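Local coordinates for biotin protein ligase-like protein of unknown function (Silicibacter sp., PDB 3BFM) that is of unknown function but has the fold of the biotin/lipoate protein ligase family and binds calcium ions in the crystal, at residues A[22-27]-A[50-54]; A[105-111]-A[122-128]. All coordinates share one frame. Where two conformers were deposited one is given. Residues are numbered along the deposited sequence.

Interaction 1. Residues A[22-27]-A[50-54]. With CA (calcium ion), chain B.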
loop_
_atom_site.group_PDB
_atom_site.type_symbol
_atom_site.label_atom_id
_atom_site.label_comp_id
_atom_site.label_asym_id
_atom_site.label_seq_id
_atom_site.Cartn_x
_atom_site.Cartn_y
_atom_site.Cartn_z
ATOM N N ASP A 22 -7.284 -21.058 -6.937
ATOM C CA ASP A 22 -6.151 -21.153 -6.019
ATOM C C ASP A 22 -5.413 -19.813 -6.050
ATOM O O ASP A 22 -5.458 -19.114 -7.070
ATOM C CB ASP A 22 -5.185 -22.291 -6.383
ATOM C CG ASP A 22 -5.855 -23.664 -6.410
ATOM O OD1 ASP A 22 -6.751 -23.950 -5.587
ATOM O OD2 ASP A 22 -5.472 -24.458 -7.287
ATOM N N PRO A 23 -4.791 -19.426 -4.931
ATOM C CA PRO A 23 -4.217 -18.069 -4.834
ATOM C C PRO A 23 -3.248 -17.613 -5.934
ATOM O O PRO A 23 -3.449 -16.529 -6.503
ATOM C CB PRO A 23 -3.561 -18.087 -3.451
ATOM C CG PRO A 23 -4.408 -19.011 -2.666
ATOM C CD PRO A 23 -4.692 -20.130 -3.651
ATOM N N PHE A 24 -2.235 -18.412 -6.260
ATOM C CA PHE A 24 -1.205 -17.962 -7.201
ATOM C C PHE A 24 -1.866 -17.790 -8.574
ATOM O O PHE A 24 -1.728 -16.725 -9.192
ATOM C CB PHE A 24 -0.054 -18.957 -7.236
ATOM C CG PHE A 24 1.095 -18.553 -8.146
ATOM C CD1 PHE A 24 1.877 -17.444 -7.818
ATOM C CD2 PHE A 24 1.383 -19.258 -9.294
ATOM C CE1 PHE A 24 2.953 -17.076 -8.586
ATOM C CE2 PHE A 24 2.455 -18.866 -10.104
ATOM C CZ PHE A 24 3.206 -17.777 -9.761
ATOM N N ASP A 25 -2.594 -18.808 -9.032
ATOM C CA ASP A 25 -3.325 -18.728 -10.309
ATOM C C ASP A 25 -4.289 -17.556 -10.354
ATOM O O ASP A 25 -4.279 -16.771 -11.323
ATOM C CB ASP A 25 -4.095 -20.013 -10.569
ATOM C CG ASP A 25 -4.803 -20.008 -11.925
ATOM O OD1 ASP A 25 -4.153 -20.402 -12.912
ATOM O OD2 ASP A 25 -5.997 -19.615 -12.000
ATOM N N LEU A 26 -5.108 -17.423 -9.305
ATOM C CA LEU A 26 -6.109 -16.361 -9.244
ATOM C C LEU A 26 -5.481 -14.967 -9.226
ATOM O O LEU A 26 -5.945 -14.043 -9.902
ATOM C CB LEU A 26 -7.011 -16.538 -8.007
ATOM C CG LEU A 26 -8.170 -15.518 -7.909
ATOM C CD1 LEU A 26 -9.007 -15.574 -9.192
ATOM C CD2 LEU A 26 -8.998 -15.723 -6.637
ATOM N N ALA A 27 -4.445 -14.798 -8.415
ATOM C CA ALA A 27 -3.760 -13.505 -8.397
ATOM C C ALA A 27 -3.228 -13.129 -9.782
ATOM O O ALA A 27 -3.327 -11.967 -10.188
ATOM C CB ALA A 27 -2.633 -13.530 -7.393
ATOM N N ARG A 50 -1.717 -21.216 1.463
ATOM C CA ARG A 50 -1.314 -20.645 0.176
ATOM C C ARG A 50 -1.671 -19.191 0.180
ATOM O O ARG A 50 -2.691 -18.814 0.773
ATOM C CB ARG A 50 -1.939 -21.371 -1.020
ATOM C CG ARG A 50 -1.406 -22.791 -1.168
ATOM C CD ARG A 50 -2.185 -23.554 -2.229
ATOM N NE ARG A 50 -3.401 -24.074 -1.649
ATOM C CZ ARG A 50 -4.401 -24.612 -2.337
ATOM N NH1 ARG A 50 -4.364 -24.698 -3.659
ATOM N NH2 ARG A 50 -5.459 -25.063 -1.690
ATOM N N ALA A 51 -0.824 -18.377 -0.448
ATOM C CA ALA A 51 -1.100 -16.985 -0.588
ATOM C C ALA A 51 -0.340 -16.422 -1.742
ATOM O O ALA A 51 0.624 -17.026 -2.240
ATOM C CB ALA A 51 -0.811 -16.238 0.737
ATOM N N ALA A 52 -0.803 -15.299 -2.251
ATOM C CA ALA A 52 -0.121 -14.682 -3.421
ATOM C C ALA A 52 -0.343 -13.181 -3.333
ATOM O O ALA A 52 -1.425 -12.745 -2.988
ATOM C CB ALA A 52 -0.602 -15.266 -4.780
ATOM N N LEU A 53 0.715 -12.440 -3.668
ATOM C CA LEU A 53 0.744 -10.964 -3.681
ATOM C C LEU A 53 0.889 -10.447 -5.097
ATOM O O LEU A 53 1.788 -10.907 -5.841
ATOM C CB LEU A 53 1.974 -10.434 -2.964
ATOM C CG LEU A 53 2.433 -11.082 -1.678
ATOM C CD1 LEU A 53 3.701 -10.357 -1.256
ATOM C CD2 LEU A 53 1.343 -10.969 -0.616
ATOM N N VAL A 54 0.045 -9.468 -5.453
ATOM C CA VAL A 54 0.160 -8.749 -6.734
ATOM C C VAL A 54 0.982 -7.481 -6.481
ATOM O O VAL A 54 0.668 -6.690 -5.560
ATOM C CB VAL A 54 -1.210 -8.359 -7.328
ATOM C CG1 VAL A 54 -1.031 -7.459 -8.569
ATOM C CG2 VAL A 54 -2.060 -9.643 -7.622
HETATM CA CA CA B . -8.595 -23.738 -4.140
HETATM O O HOH W 1 -8.047 -25.911 -3.354
HETATM O O HOH W 2 -10.890 -23.254 -3.855
HETATM O O HOH W 3 -9.599 -24.987 -5.999
#
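Helix 23-27 lies on strand 50-54 with the two axes 7.0 Å apart at closest approach and running the same way, 24° from parallel. This is alpha/beta layer packing, a helix laid along a strand of the mixed sheet of a biotin/lipoate ligase-like domain. The CA atoms of P23 and A51 (5.4 Å) and of F24 and A52 (5.1 Å) lie close, as the facing side chain of A52 is only a methyl. A52 is the hub: its CB meets the O of P23 at 3.6 Å, the CA of F24 at 3.7 Å and the CB of A27 at 3.7 Å, and a longer side chain here would push the helix off the sheet. A27 is equally compact and also touches V54, CB to CG2 3.9 Å. P23 suits the first turn of the helix, where its missing N-H costs no hydrogen bond, and its CG rests on the CB of R50 at 3.8 Å. The CA-to-CB bond of F24 points sideways, and A52 CB lies at the edge of its ring, near the ring plane; the side chain reaches on to R108 and A110. Past the apolar part the contact becomes ionic. D22, at the N-cap position though without a capping bond, forms a long salt bridge with R50, OD2 to NH1 3.8 Å. OD1 of D22 binds the calcium ion at 2.4 Å, at a site completed by Q21, E43 and waters; one of these waters, 2.4 Å from the ion, accepts a hydrogen bond from R50 NH2 at 3.2 Å.

Interaction 2. Residues A[105-111]-A[122-128]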
loop_
_atom_site.group_PDB
_atom_site.type_symbol
_atom_site.label_atom_id
_atom_site.label_comp_id
_atom_site.label_asym_id
_atom_site.label_seq_id
_atom_site.Cartn_x
_atom_site.Cartn_y
_atom_site.Cartn_z
ATOM N N GLY A 105 7.824 -26.352 1.347
ATOM C CA GLY A 105 7.157 -25.264 0.631
ATOM C C GLY A 105 8.033 -24.501 -0.328
ATOM O O GLY A 105 9.203 -24.829 -0.573
ATOM N N ARG A 106 7.461 -23.458 -0.898
ATOM C CA ARG A 106 8.188 -22.693 -1.916
ATOM C C ARG A 106 7.503 -21.382 -2.164
ATOM O O ARG A 106 6.282 -21.223 -1.908
ATOM C CB ARG A 106 8.255 -23.449 -3.226
ATOM C CG ARG A 106 6.937 -23.740 -3.745
ATOM C CD ARG A 106 6.926 -24.344 -5.125
ATOM N NE ARG A 106 5.538 -24.639 -5.476
ATOM C CZ ARG A 106 5.147 -25.152 -6.647
ATOM N NH1 ARG A 106 6.037 -25.412 -7.605
ATOM N NH2 ARG A 106 3.854 -25.393 -6.853
ATOM N N LEU A 107 8.301 -20.438 -2.623
ATOM C CA LEU A 107 7.823 -19.207 -3.212
ATOM C C LEU A 107 7.890 -19.308 -4.728
ATOM O O LEU A 107 8.889 -19.759 -5.280
ATOM C CB LEU A 107 8.666 -18.024 -2.759
ATOM C CG LEU A 107 8.533 -17.597 -1.298
ATOM C CD1 LEU A 107 9.755 -16.699 -0.910
ATOM C CD2 LEU A 107 7.233 -16.883 -1.032
ATOM N N ARG A 108 6.844 -18.850 -5.418
ATOM C CA ARG A 108 6.788 -18.849 -6.873
ATOM C C ARG A 108 6.668 -17.423 -7.335
ATOM O O ARG A 108 6.149 -16.559 -6.582
ATOM C CB ARG A 108 5.589 -19.677 -7.399
ATOM C CG ARG A 108 5.827 -21.169 -7.258
ATOM C CD ARG A 108 4.756 -21.959 -7.953
ATOM N NE ARG A 108 3.519 -21.895 -7.183
ATOM C CZ ARG A 108 2.337 -22.317 -7.626
ATOM N NH1 ARG A 108 2.221 -22.820 -8.846
ATOM N NH2 ARG A 108 1.270 -22.224 -6.843
ATOM N N ILE A 109 7.084 -17.188 -8.569
ATOM C CA ILE A 109 6.992 -15.860 -9.160
ATOM C C ILE A 109 6.538 -15.940 -10.625
ATOM O O ILE A 109 7.001 -16.835 -11.371
ATOM C CB ILE A 109 8.337 -15.083 -9.006
ATOM C CG1 ILE A 109 8.192 -13.700 -9.584
ATOM C CG2 ILE A 109 9.564 -15.790 -9.676
ATOM C CD1 ILE A 109 9.164 -12.686 -8.968
ATOM N N ALA A 110 5.657 -14.999 -11.010
ATOM C CA ALA A 110 5.182 -14.865 -12.387
ATOM C C ALA A 110 5.149 -13.405 -12.715
ATOM O O ALA A 110 5.099 -12.526 -11.834
ATOM C CB ALA A 110 3.765 -15.470 -12.598
ATOM N N ALA A 111 5.204 -13.126 -13.999
ATOM C CA ALA A 111 5.041 -11.757 -14.437
ATOM C C ALA A 111 4.393 -11.647 -15.832
ATOM O O ALA A 111 4.228 -12.645 -16.528
ATOM C CB ALA A 111 6.403 -11.035 -14.383
ATOM N N TRP A 122 2.698 -6.275 -14.380
ATOM C CA TRP A 122 2.433 -6.899 -13.080
ATOM C C TRP A 122 3.412 -7.995 -12.790
ATOM O O TRP A 122 3.992 -8.588 -13.688
ATOM C CB TRP A 122 1.008 -7.435 -12.980
ATOM C CG TRP A 122 0.650 -8.445 -14.003
ATOM C CD1 TRP A 122 -0.042 -8.212 -15.175
ATOM C CD2 TRP A 122 0.894 -9.865 -13.967
ATOM N NE1 TRP A 122 -0.206 -9.368 -15.855
ATOM C CE2 TRP A 122 0.352 -10.403 -15.149
ATOM C CE3 TRP A 122 1.547 -10.724 -13.076
ATOM C CZ2 TRP A 122 0.427 -11.745 -15.448
ATOM C CZ3 TRP A 122 1.604 -12.070 -13.370
ATOM C CH2 TRP A 122 1.056 -12.564 -14.557
ATOM N N LEU A 123 3.524 -8.300 -11.495
ATOM C CA LEU A 123 4.282 -9.409 -11.007
ATOM C C LEU A 123 3.525 -10.008 -9.818
ATOM O O LEU A 123 2.923 -9.279 -9.051
ATOM C CB LEU A 123 5.646 -8.897 -10.581
ATOM C CG LEU A 123 6.742 -9.914 -10.338
ATOM C CD1 LEU A 123 8.100 -9.419 -10.883
ATOM C CD2 LEU A 123 6.827 -10.266 -8.844
ATOM N N VAL A 124 3.536 -11.321 -9.696
ATOM C CA VAL A 124 2.886 -12.000 -8.560
ATOM C C VAL A 124 3.885 -12.910 -7.895
ATOM O O VAL A 124 4.611 -13.632 -8.582
ATOM C CB VAL A 124 1.673 -12.858 -9.024
ATOM C CG1 VAL A 124 1.164 -13.779 -7.916
ATOM C CG2 VAL A 124 0.555 -11.947 -9.565
ATOM N N VAL A 125 3.941 -12.846 -6.566
ATOM C CA VAL A 125 4.716 -13.802 -5.768
ATOM C C VAL A 125 3.787 -14.662 -4.952
ATOM O O VAL A 125 2.941 -14.151 -4.227
ATOM C CB VAL A 125 5.722 -13.080 -4.845
ATOM C CG1 VAL A 125 6.406 -14.082 -3.924
ATOM C CG2 VAL A 125 6.694 -12.345 -5.691
ATOM N N GLY A 126 3.951 -15.971 -5.039
ATOM C CA GLY A 126 3.080 -16.886 -4.330
ATOM C C GLY A 126 3.836 -17.705 -3.318
ATOM O O GLY A 126 4.992 -18.072 -3.567
ATOM N N LEU A 127 3.186 -17.962 -2.184
ATOM C CA LEU A 127 3.705 -18.799 -1.137
ATOM C C LEU A 127 2.853 -20.079 -1.089
ATOM O O LEU A 127 1.615 -20.009 -1.145
ATOM C CB LEU A 127 3.610 -18.033 0.206
ATOM C CG LEU A 127 3.946 -18.843 1.454
ATOM C CD1 LEU A 127 5.425 -19.315 1.404
ATOM C CD2 LEU A 127 3.647 -18.068 2.785
ATOM N N ASP A 128 3.513 -21.242 -1.067
ATOM C CA ASP A 128 2.843 -22.502 -0.769
ATOM C C ASP A 128 3.594 -23.136 0.422
ATOM O O ASP A 128 4.797 -23.352 0.352
ATOM C CB ASP A 128 2.864 -23.428 -1.966
ATOM C CG ASP A 128 1.866 -23.022 -3.063
ATOM O OD1 ASP A 128 2.049 -21.971 -3.718
ATOM O OD2 ASP A 128 0.912 -23.795 -3.298
HETATM O O HOH W 4 4.251 -21.035 -4.416
#
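One face of the paired strands is a close row of aliphatic side chains; the other has hollows at G126 and A110. On the first, L107, I109 and A111 of 105-111 lie among L123, V125 and L127 of 122-128. CD1 of I109 is pressed to 3.4 Å from CD2 of L123 and lies 4.1 Å from CG2 of V125, while L107 sits between its neighbours, CD2 at 3.9 Å from L127 CD1 and 4.1 Å from V125 CG1. Branched aliphatic residues suit this face because helix 67-82 packs on L107, L123, V125 and L127, and M65, V231 and L232 on I109. At the end of the row, A111 is small enough for its CB to come 4.2 Å from L123 CG.

The backbones form an antiparallel beta hairpin in the central sheet of the ligase-like domain, their axes 4.5 Å apart and directions at 162°. Hydrogen-bonded pairs R106-D128, R108-G126 and A110-V124 carry two bonds each; the R108 pair is the tightest, with R108 N to G126 O and G126 N to R108 O both at 2.7 Å.

The other face is less even. G126 has no side chain, and over this low spot the arm of R108 extends to D128, NH2 to OD1 3.2 Å, in a salt bridge. A water fits beneath it, taking a hydrogen bond from R108 NE at 3.0 Å and lying 2.5 Å from D128 OD1. Farther along, W122 leans against the small A110, CZ3 to CB 4.1 Å, and A111 C lies over one face of its indole, while its NE1 is hydrogen-bonded to E32. Next to the R106-D128 pair, the CA of G105 lies 3.1 Å from D128 O, where a CB would clash; its backbone angles by themselves also call for glycine.

How the interactions relate
Interaction 1 closes along the chain before interaction 2 opens, yet their centres are only 8 Å apart, because strands 48-55 and 123-130 are neighbours in the seven-stranded mixed sheet. Probable hydrogen bonds join them directly, from L127 N to A51 O at 2.7 Å and from L53 N to V125 O at 2.9 Å. Helix 23-32 spans both: F24 and A27 reach V124, and F24 CB lies 3.5 Å from R108 NH2. Helix 67-82 packs on the opposite face of the hairpin, so the sheet is sandwiched there between helices. R50 links the calcium site of interaction 1 to D128 of interaction 2, its CD lying 3.3 Å from OD2 of D128.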